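Local structure of putative membrane protein (Yersinia pestis CO92, 5TF3) at residues Q37-S42 with R52-L57; N15-K20 with Y56-Y61. The protein is of unknown function but is an all-helical member of the DUF1198 family, named as a putative membrane protein. All blocks are in the same frame, centred on the assembly; numbering follows the deposited sequence. Where two conformers were deposited one is given.

Overall arrangement
Both contacts converge on helix 48-65, which meets helix 33-45 in contact 1 and the C-terminal end of helix 2-17 with its following turn in contact 2. Their segments share Tyr56 and Leu57, and their centres are 10 Å apart. They lie near the middle of the single chain, with centres 8 Å and 6 Å from that of the protein. Packing joins them directly: Ala55 CB is 4.0 Å from Leu17 CD2, and Arg52 CA is 4.1 Å from Leu16 CD2. Ile13 of helix 2-17 touches Phe39 and Ala54, so this helix also reaches contact 1. No active site or ligand has been assigned to which either contact could be related; both belong to the buried interior of an all-helical fold.

Contact 1 of 2, residues Q37-S42 with R52-L57; sequences QMFIRS and RKAAYL
Phe39 meets Ala54 and Leu57 inside a helical hairpin, in which helices 33-45 and 48-65 follow each other in sequence, are joined by a short turn and run in roughly opposite directions. The closest backbone approach of the two segments, 8.5 Å from Phe39 CA to Ala54 CA, falls at this contact, and the aromatic side chain spans the gap. Its CG is anti to the backbone N (chi1 176°), which sends the ring across to helix 48-65. The ring enters between two groups one turn apart on that helix. Phe39 CE1 lies 3.5 Å from Leu57 CD1, while Phe39 CZ lies 3.7 Å from Ala54 CB. These methyl carbons sit on opposite sides of the ring plane, each approaching obliquely, and both engage the outer part of the ring: Phe39 CE1 touches both, with Ala54 CB at 3.8 Å. Leu57 comes from the direction opposite to Phe39 and uses one branch, CD1. Around the site, Tyr100 of helix 91-100 stacks edge-to-face with Phe39 and also touches Leu57. All three contacting residues are buried, and 115 Å² of surface is lost between the segments. With no hydrogen bond across it, this part of the interface rests on dispersion and exclusion of water, and the ring's position between two methyls on opposite sides probably restricts its placement.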
loop_
_atom_site.group_PDB
_atom_site.type_symbol
_atom_site.label_atom_id
_atom_site.label_comp_id
_atom_site.label_asym_id
_atom_site.label_seq_id
_atom_site.Cartn_x
_atom_site.Cartn_y
_atom_site.Cartn_z
ATOM N N GLN A 37 -13.561 -2.166 7.514
ATOM C CA GLN A 37 -14.828 -2.256 6.789
ATOM C C GLN A 37 -14.871 -1.268 5.637
ATOM O O GLN A 37 -15.296 -1.613 4.525
ATOM C CB GLN A 37 -16.002 -2.012 7.742
ATOM C CG GLN A 37 -16.203 -3.106 8.780
ATOM C CD GLN A 37 -17.203 -2.697 9.864
ATOM O OE1 GLN A 37 -18.048 -1.817 9.650
ATOM N NE2 GLN A 37 -17.101 -3.327 11.034
HETATM N N MSE A 38 -14.434 -0.033 5.880
HETATM C CA MSE A 38 -14.369 0.992 4.844
HETATM C C MSE A 38 -13.405 0.589 3.726
HETATM O O MSE A 38 -13.713 0.748 2.541
HETATM C CB MSE A 38 -13.960 2.339 5.463
HETATM C CG MSE A 38 -14.921 2.816 6.574
HETATM SE SE MSE A 38 -14.240 4.234 7.777
HETATM C CE MSE A 38 -14.178 5.705 6.498
ATOM N N PHE A 39 -12.240 0.052 4.106
ATOM C CA PHE A 39 -11.251 -0.338 3.106
ATOM C C PHE A 39 -11.766 -1.487 2.255
ATOM O O PHE A 39 -11.634 -1.472 1.025
ATOM C CB PHE A 39 -9.932 -0.721 3.779
ATOM C CG PHE A 39 -8.895 -1.235 2.823
ATOM C CD1 PHE A 39 -8.150 -0.349 2.048
ATOM C CD2 PHE A 39 -8.662 -2.591 2.695
ATOM C CE1 PHE A 39 -7.190 -0.821 1.162
ATOM C CE2 PHE A 39 -7.694 -3.072 1.804
ATOM C CZ PHE A 39 -6.961 -2.182 1.043
ATOM N N ILE A 40 -12.358 -2.491 2.900
ATOM C CA ILE A 40 -12.899 -3.650 2.192
ATOM C C ILE A 40 -14.003 -3.221 1.238
ATOM O O ILE A 40 -14.076 -3.687 0.093
ATOM C CB ILE A 40 -13.419 -4.689 3.204
ATOM C CG1 ILE A 40 -12.255 -5.388 3.912
ATOM C CG2 ILE A 40 -14.375 -5.649 2.545
ATOM C CD1 ILE A 40 -11.112 -5.706 3.036
ATOM N N ARG A 41 -14.901 -2.353 1.710
ATOM C CA ARG A 41 -16.021 -1.942 0.872
ATOM C C ARG A 41 -15.541 -1.145 -0.330
ATOM O O ARG A 41 -16.063 -1.311 -1.435
ATOM C CB ARG A 41 -17.038 -1.130 1.670
ATOM C CG ARG A 41 -18.241 -0.740 0.810
ATOM C CD ARG A 41 -19.355 -0.100 1.612
ATOM N NE ARG A 41 -18.830 1.008 2.390
ATOM C CZ ARG A 41 -18.860 1.075 3.715
ATOM N NH1 ARG A 41 -19.423 0.102 4.430
ATOM N NH2 ARG A 41 -18.328 2.131 4.319
ATOM N N SER A 42 -14.541 -0.279 -0.143
ATOM C CA SER A 42 -14.084 0.512 -1.281
ATOM C C SER A 42 -13.292 -0.347 -2.264
ATOM O O SER A 42 -13.322 -0.093 -3.474
ATOM C CB SER A 42 -13.265 1.720 -0.807
ATOM O OG SER A 42 -11.877 1.432 -0.745
ATOM N N ARG A 52 -5.731 -0.261 -7.488
ATOM C CA ARG A 52 -4.346 0.179 -7.611
ATOM C C ARG A 52 -3.957 1.094 -6.456
ATOM O O ARG A 52 -2.827 1.027 -5.959
ATOM C CB ARG A 52 -4.131 0.863 -8.962
ATOM C CG ARG A 52 -4.435 -0.052 -10.151
ATOM C CD ARG A 52 -4.368 0.673 -11.494
ATOM N NE ARG A 52 -3.048 0.575 -12.113
ATOM C CZ ARG A 52 -2.181 1.578 -12.201
ATOM N NH1 ARG A 52 -2.498 2.774 -11.714
ATOM N NH2 ARG A 52 -1.002 1.388 -12.784
ATOM N N LYS A 53 -4.881 1.944 -6.003
ATOM C CA LYS A 53 -4.627 2.735 -4.804
ATOM C C LYS A 53 -4.321 1.836 -3.612
ATOM O O LYS A 53 -3.428 2.131 -2.810
ATOM C CB LYS A 53 -5.832 3.628 -4.505
ATOM C CG LYS A 53 -6.048 4.741 -5.518
ATOM C CD LYS A 53 -5.639 6.096 -4.941
ATOM C CE LYS A 53 -6.005 7.254 -5.873
ATOM N NZ LYS A 53 -4.971 7.521 -6.929
ATOM N N ALA A 54 -5.047 0.722 -3.491
ATOM C CA ALA A 54 -4.817 -0.198 -2.384
ATOM C C ALA A 54 -3.428 -0.816 -2.452
ATOM O O ALA A 54 -2.857 -1.173 -1.415
ATOM C CB ALA A 54 -5.891 -1.284 -2.383
ATOM N N ALA A 55 -2.867 -0.946 -3.654
ATOM C CA ALA A 55 -1.507 -1.460 -3.781
ATOM C C ALA A 55 -0.518 -0.572 -3.044
ATOM O O ALA A 55 0.439 -1.062 -2.439
ATOM C CB ALA A 55 -1.119 -1.579 -5.251
ATOM N N TYR A 56 -0.749 0.739 -3.050
ATOM C CA TYR A 56 0.160 1.628 -2.341
ATOM C C TYR A 56 0.027 1.506 -0.828
ATOM O O TYR A 56 0.997 1.764 -0.109
ATOM C CB TYR A 56 -0.077 3.073 -2.788
ATOM C CG TYR A 56 0.382 3.325 -4.201
ATOM C CD1 TYR A 56 1.731 3.482 -4.501
ATOM C CD2 TYR A 56 -0.532 3.404 -5.240
ATOM C CE1 TYR A 56 2.154 3.722 -5.806
ATOM C CE2 TYR A 56 -0.123 3.643 -6.535
ATOM C CZ TYR A 56 1.217 3.801 -6.815
ATOM O OH TYR A 56 1.605 4.036 -8.110
ATOM N N LEU A 57 -1.159 1.142 -0.318
ATOM C CA LEU A 57 -1.290 0.898 1.119
ATOM C C LEU A 57 -0.542 -0.362 1.529
ATOM O O LEU A 57 0.061 -0.409 2.611
ATOM C CB LEU A 57 -2.764 0.773 1.525
ATOM C CG LEU A 57 -3.560 2.063 1.694
ATOM C CD1 LEU A 57 -4.963 1.708 2.094
ATOM C CD2 LEU A 57 -2.923 2.950 2.731
#

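Contact 2 of 2, residues N15-K20 with Y56-Y61; sequences NLLKIK and YLVFIY
Leu17 and Ile19 meet Val58 without any flat group between them; the aromatic rings of segment 56-61 engage other parts of the protein. The Tyr56 ring stacks with His93 and has Lys53 O at its edge, in plane. Phe59 meets the Tyr118 ring with the planes at about 55°, and Tyr61 directs its hydroxyl to a hydrogen bond with Glu30 OE2. Val58 alone in this segment comes within 4.5 Å of segment 15-20, and its CA lies 9.4 Å from that of Leu17. Leu17 and Val58 reach toward each other tip to tip. Leu17 CD1 is 3.9 Å from Val58 CG1 and 4.1 Å from Val58 CB, so one leucine branch rests on the end of the valine. The valine's CG1 methyl stands anti to the backbone N (chi1 175°) and is the branch that touches. Ile19 adds a looser approach from beside Leu17, its CD1 being 4.4 Å from the same Val58 CG1. The two methyl ends converging there, Leu17 CD1 and Ile19 CD1, are themselves 3.9 Å apart. A Schellman motif brings them together: Lys18, with phi 57°, is its C-prime residue, Ile19 N bonds to Ser14 O, and Lys18 N bonds weakly to Asn15 O at 3.3 Å. The chain turns off the helix axis after Lys18, so that Ile19 also faces helix 48-65. Trp76 of helix 70-82 packs against both Ile19 and Val58. Only 78 Å² is buried between the segments, and no hydrogen bond links them. The chemistry is therefore that of a small aliphatic contact: within these segments the end of helix 2-17 meets helix 48-65 through methyl packing alone, while the capping turn supplies acceptors for the N-H groups of Lys18 and Ile19.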
loop_
_atom_site.group_PDB
_atom_site.type_symbol
_atom_site.label_atom_id
_atom_site.label_comp_id
_atom_site.label_asym_id
_atom_site.label_seq_id
_atom_site.Cartn_x
_atom_site.Cartn_y
_atom_site.Cartn_z
ATOM N N ASN A 15 -4.141 -10.791 -6.282
ATOM C CA ASN A 15 -3.999 -11.125 -7.698
ATOM C C ASN A 15 -3.308 -10.002 -8.465
ATOM O O ASN A 15 -2.480 -10.263 -9.347
ATOM C CB ASN A 15 -5.367 -11.427 -8.316
ATOM C CG ASN A 15 -5.926 -12.774 -7.878
ATOM O OD1 ASN A 15 -5.177 -13.691 -7.542
ATOM N ND2 ASN A 15 -7.251 -12.898 -7.891
ATOM N N LEU A 16 -3.636 -8.747 -8.148
ATOM C CA LEU A 16 -3.003 -7.617 -8.831
ATOM C C LEU A 16 -1.502 -7.603 -8.585
ATOM O O LEU A 16 -0.704 -7.472 -9.519
ATOM C CB LEU A 16 -3.621 -6.299 -8.362
ATOM C CG LEU A 16 -2.922 -5.028 -8.851
ATOM C CD1 LEU A 16 -2.999 -4.923 -10.370
ATOM C CD2 LEU A 16 -3.530 -3.782 -8.204
ATOM N N LEU A 17 -1.096 -7.739 -7.328
ATOM C CA LEU A 17 0.319 -7.735 -6.993
ATOM C C LEU A 17 1.011 -9.083 -7.215
ATOM O O LEU A 17 2.256 -9.137 -7.172
ATOM C CB LEU A 17 0.471 -7.294 -5.540
ATOM C CG LEU A 17 0.053 -5.843 -5.323
ATOM C CD1 LEU A 17 0.140 -5.525 -3.841
ATOM C CD2 LEU A 17 0.952 -4.919 -6.130
ATOM N N LYS A 18 0.243 -10.159 -7.446
ATOM C CA LYS A 18 0.775 -11.523 -7.595
ATOM C C LYS A 18 1.580 -11.941 -6.367
ATOM O O LYS A 18 2.717 -12.396 -6.474
ATOM C CB LYS A 18 1.625 -11.668 -8.859
ATOM C CG LYS A 18 0.949 -11.256 -10.149
ATOM C CD LYS A 18 -0.164 -12.221 -10.509
ATOM C CE LYS A 18 -0.848 -11.824 -11.813
ATOM N NZ LYS A 18 -2.229 -12.386 -11.874
ATOM N N ILE A 19 0.988 -11.763 -5.186
ATOM C CA ILE A 19 1.600 -12.166 -3.926
ATOM C C ILE A 19 0.564 -12.983 -3.169
ATOM O O ILE A 19 -0.628 -12.969 -3.487
ATOM C CB ILE A 19 2.089 -10.962 -3.079
ATOM C CG1 ILE A 19 0.907 -10.079 -2.639
ATOM C CG2 ILE A 19 3.109 -10.112 -3.859
ATOM C CD1 ILE A 19 1.311 -8.794 -1.980
ATOM N N LYS A 20 1.034 -13.733 -2.181
ATOM C CA LYS A 20 0.131 -14.580 -1.412
ATOM C C LYS A 20 -0.846 -13.733 -0.591
ATOM O O LYS A 20 -0.496 -12.645 -0.124
ATOM C CB LYS A 20 0.920 -15.496 -0.481
ATOM C CG LYS A 20 1.737 -16.572 -1.193
ATOM C CD LYS A 20 2.489 -17.438 -0.193
ATOM C CE LYS A 20 2.971 -18.741 -0.837
ATOM N NZ LYS A 20 3.588 -19.641 0.180
ATOM N N TYR A 56 -0.749 0.739 -3.050
ATOM C CA TYR A 56 0.160 1.628 -2.341
ATOM C C TYR A 56 0.027 1.506 -0.828
ATOM O O TYR A 56 0.997 1.764 -0.109
ATOM C CB TYR A 56 -0.077 3.073 -2.788
ATOM C CG TYR A 56 0.382 3.325 -4.201
ATOM C CD1 TYR A 56 1.731 3.482 -4.501
ATOM C CD2 TYR A 56 -0.532 3.404 -5.240
ATOM C CE1 TYR A 56 2.154 3.722 -5.806
ATOM C CE2 TYR A 56 -0.123 3.643 -6.535
ATOM C CZ TYR A 56 1.217 3.801 -6.815
ATOM O OH TYR A 56 1.605 4.036 -8.110
ATOM N N LEU A 57 -1.159 1.142 -0.318
ATOM C CA LEU A 57 -1.290 0.898 1.119
ATOM C C LEU A 57 -0.542 -0.362 1.529
ATOM O O LEU A 57 0.061 -0.409 2.611
ATOM C CB LEU A 57 -2.764 0.773 1.525
ATOM C CG LEU A 57 -3.560 2.063 1.694
ATOM C CD1 LEU A 57 -4.963 1.708 2.094
ATOM C CD2 LEU A 57 -2.923 2.950 2.731
ATOM N N VAL A 58 -0.623 -1.407 0.702
ATOM C CA VAL A 58 0.182 -2.613 0.908
ATOM C C VAL A 58 1.663 -2.255 0.988
ATOM O O VAL A 58 2.378 -2.678 1.907
ATOM C CB VAL A 58 -0.100 -3.625 -0.217
ATOM C CG1 VAL A 58 0.815 -4.840 -0.112
ATOM C CG2 VAL A 58 -1.568 -4.068 -0.161
ATOM N N PHE A 59 2.144 -1.461 0.032
ATOM C CA PHE A 59 3.539 -1.021 0.049
ATOM C C PHE A 59 3.875 -0.285 1.347
ATOM O O PHE A 59 4.849 -0.618 2.027
ATOM C CB PHE A 59 3.799 -0.125 -1.170
ATOM C CG PHE A 59 5.158 0.523 -1.186
ATOM C CD1 PHE A 59 5.365 1.763 -0.585
ATOM C CD2 PHE A 59 6.224 -0.090 -1.833
ATOM C CE1 PHE A 59 6.614 2.362 -0.590
ATOM C CE2 PHE A 59 7.477 0.503 -1.862
ATOM C CZ PHE A 59 7.676 1.741 -1.232
ATOM N N ILE A 60 3.078 0.726 1.705
ATOM C CA ILE A 60 3.367 1.506 2.912
ATOM C C ILE A 60 3.371 0.615 4.145
ATOM O O ILE A 60 4.255 0.723 5.004
ATOM C CB ILE A 60 2.358 2.657 3.059
ATOM C CG1 ILE A 60 2.629 3.746 2.008
ATOM C CG2 ILE A 60 2.384 3.200 4.511
ATOM C CD1 ILE A 60 1.557 4.828 1.925
ATOM N N TYR A 61 2.402 -0.299 4.243
ATOM C CA TYR A 61 2.335 -1.178 5.410
ATOM C C TYR A 61 3.591 -2.026 5.531
ATOM O O TYR A 61 4.209 -2.093 6.598
ATOM C CB TYR A 61 1.088 -2.072 5.350
ATOM C CG TYR A 61 1.057 -3.091 6.484
ATOM C CD1 TYR A 61 0.679 -2.715 7.779
ATOM C CD2 TYR A 61 1.440 -4.415 6.271
ATOM C CE1 TYR A 61 0.674 -3.636 8.825
ATOM C CE2 TYR A 61 1.434 -5.347 7.316
ATOM C CZ TYR A 61 1.051 -4.950 8.582
ATOM O OH TYR A 61 1.051 -5.869 9.607
#